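Local coordinates for protein Phthiocerol/phthiodiolone dimycocerosyl transferase (Mycobacterium tuberculosis, PDB 1Q9J) that probably catalyses the final step of phthiocerol dimycocerosate synthesis, esterifying phthiocerol-type diols with mycocerosic acids handed over directly by mycocerosic acid synthase, at residues 208-213 with 367-372. Sequence-based numbering, arbitrary orientation.
Sequences PQAVPV and QFYCSI
Val211 N donates to Phe368 O at 3.1 Å, the N-H turned 28° from straight and the nitrogen standing above the carbonyl plane. A second backbone bond, from Gln209 N to Cys370 O at 3.2 Å, ties the two segments again nearer Pro208. Between these bonds Ala210 lies over one face of the Tyr369 ring: its CA sits 3.9 Å from the ring centroid in a CH-pi contact, and its CB touches CE2. Tyr121 meets the same ring edge-to-face. Val211 CG2 touches Cys370 SG (3.4 Å) and Phe368 CB; with CG1 anti to the backbone N (chi1 -173°), CG2 lies beside that nitrogen, on the side of the Phe368 carbonyl. Further along, Val213 CG2 packs 3.6 Å from Gln367 CG, while at the other end Gln209 CG rests against Ile372 CG1. The contact lies where the edges of two sheets come together: strand 360-368, paired with strand 23-31, ends against the lead-in to strand 213-216. Main-chain N-H groups and apolar contacts thus do most of the holding here, beside a Phe368 whose side chain leads away to about 5 Å from that of His124, the probable proton acceptor.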
loop_
_atom_site.group_PDB
_atom_site.type_symbol
_atom_site.label_atom_id
_atom_site.label_comp_id
_atom_site.label_asym_id
_atom_site.label_seq_id
_atom_site.Cartn_x
_atom_site.Cartn_y
_atom_site.Cartn_z
ATOM N N PRO A 208 4.280 17.720 -3.759
ATOM C CA PRO A 208 3.547 16.499 -4.104
ATOM C C PRO A 208 2.115 16.779 -4.497
ATOM O O PRO A 208 1.458 17.605 -3.871
ATOM C CB PRO A 208 3.611 15.673 -2.815
ATOM C CG PRO A 208 4.722 16.298 -2.012
ATOM C CD PRO A 208 4.539 17.757 -2.311
ATOM N N GLN A 209 1.628 16.089 -5.526
ATOM C CA GLN A 209 0.242 16.258 -5.974
ATOM C C GLN A 209 -0.458 14.885 -5.975
ATOM O O GLN A 209 0.136 13.876 -6.359
ATOM C CB GLN A 209 0.189 16.880 -7.388
ATOM C CG GLN A 209 0.964 18.218 -7.609
ATOM C CD GLN A 209 0.277 19.460 -7.023
ATOM O OE1 GLN A 209 -0.889 19.742 -7.311
ATOM N NE2 GLN A 209 1.017 20.219 -6.214
ATOM N N ALA A 210 -1.714 14.863 -5.529
ATOM C CA ALA A 210 -2.521 13.643 -5.465
ATOM C C ALA A 210 -2.394 12.822 -6.740
ATOM O O ALA A 210 -2.208 13.374 -7.818
ATOM C CB ALA A 210 -3.984 13.999 -5.235
ATOM N N VAL A 211 -2.481 11.502 -6.623
ATOM C CA VAL A 211 -2.392 10.646 -7.801
ATOM C C VAL A 211 -3.814 10.244 -8.208
ATOM O O VAL A 211 -4.630 9.848 -7.373
ATOM C CB VAL A 211 -1.540 9.382 -7.509
ATOM C CG1 VAL A 211 -1.312 8.580 -8.781
ATOM C CG2 VAL A 211 -0.213 9.785 -6.902
ATOM N N PRO A 212 -4.144 10.377 -9.502
ATOM C CA PRO A 212 -5.499 9.991 -9.901
ATOM C C PRO A 212 -5.764 8.535 -9.523
ATOM O O PRO A 212 -4.899 7.674 -9.703
ATOM C CB PRO A 212 -5.501 10.238 -11.413
ATOM C CG PRO A 212 -4.044 10.161 -11.799
ATOM C CD PRO A 212 -3.363 10.855 -10.656
ATOM N N VAL A 213 -6.949 8.285 -8.968
ATOM C CA VAL A 213 -7.358 6.942 -8.552
ATOM C C VAL A 213 -8.770 6.597 -8.991
ATOM O O VAL A 213 -9.738 7.205 -8.519
ATOM C CB VAL A 213 -7.358 6.757 -7.015
ATOM C CG1 VAL A 213 -7.786 5.325 -6.672
ATOM C CG2 VAL A 213 -5.987 7.067 -6.436
ATOM N N GLN A 367 -5.183 6.499 -1.139
ATOM C CA GLN A 367 -4.637 7.214 -2.275
ATOM C C GLN A 367 -3.222 7.658 -1.976
ATOM O O GLN A 367 -2.842 7.812 -0.820
ATOM C CB GLN A 367 -5.505 8.432 -2.589
ATOM C CG GLN A 367 -5.029 9.258 -3.770
ATOM C CD GLN A 367 -5.980 10.403 -4.097
ATOM O OE1 GLN A 367 -5.858 11.041 -5.145
ATOM N NE2 GLN A 367 -6.929 10.670 -3.196
ATOM N N PHE A 368 -2.447 7.853 -3.031
ATOM C CA PHE A 368 -1.073 8.291 -2.893
ATOM C C PHE A 368 -0.963 9.771 -3.240
ATOM O O PHE A 368 -1.862 10.345 -3.864
ATOM C CB PHE A 368 -0.168 7.494 -3.828
ATOM C CG PHE A 368 -0.169 6.013 -3.561
ATOM C CD1 PHE A 368 -0.433 5.114 -4.588
ATOM C CD2 PHE A 368 0.102 5.515 -2.288
ATOM C CE1 PHE A 368 -0.430 3.747 -4.353
ATOM C CE2 PHE A 368 0.108 4.144 -2.047
ATOM C CZ PHE A 368 -0.160 3.261 -3.082
ATOM N N TYR A 369 0.141 10.388 -2.830
ATOM C CA TYR A 369 0.391 11.791 -3.133
ATOM C C TYR A 369 1.837 12.008 -3.513
ATOM O O TYR A 369 2.445 12.958 -3.050
ATOM C CB TYR A 369 0.073 12.688 -1.943
ATOM C CG TYR A 369 -1.396 12.959 -1.755
ATOM C CD1 TYR A 369 -2.252 11.969 -1.270
ATOM C CD2 TYR A 369 -1.934 14.218 -2.042
ATOM C CE1 TYR A 369 -3.608 12.228 -1.072
ATOM C CE2 TYR A 369 -3.287 14.485 -1.847
ATOM C CZ TYR A 369 -4.115 13.486 -1.361
ATOM O OH TYR A 369 -5.446 13.732 -1.147
ATOM N N CYS A 370 2.402 11.132 -4.334
ATOM C CA CYS A 370 3.779 11.333 -4.738
ATOM C C CYS A 370 3.884 12.625 -5.558
ATOM O O CYS A 370 2.870 13.180 -6.000
ATOM C CB CYS A 370 4.272 10.134 -5.537
ATOM S SG CYS A 370 3.130 9.556 -6.786
ATOM N N SER A 371 5.105 13.118 -5.749
ATOM C CA SER A 371 5.288 14.348 -6.508
ATOM C C SER A 371 4.979 14.129 -7.990
ATOM O O SER A 371 5.246 13.061 -8.532
ATOM C CB SER A 371 6.718 14.889 -6.324
ATOM O OG SER A 371 7.690 14.004 -6.853
ATOM N N ILE A 372 4.396 15.144 -8.629
ATOM C CA ILE A 372 4.032 15.102 -10.051
ATOM C C ILE A 372 5.093 14.372 -10.873
ATOM O O ILE A 372 6.259 14.316 -10.484
ATOM C CB ILE A 372 3.844 16.557 -10.624
ATOM C CG1 ILE A 372 2.458 17.101 -10.259
ATOM C CG2 ILE A 372 4.034 16.579 -12.139
ATOM C CD1 ILE A 372 1.298 16.442 -11.008
#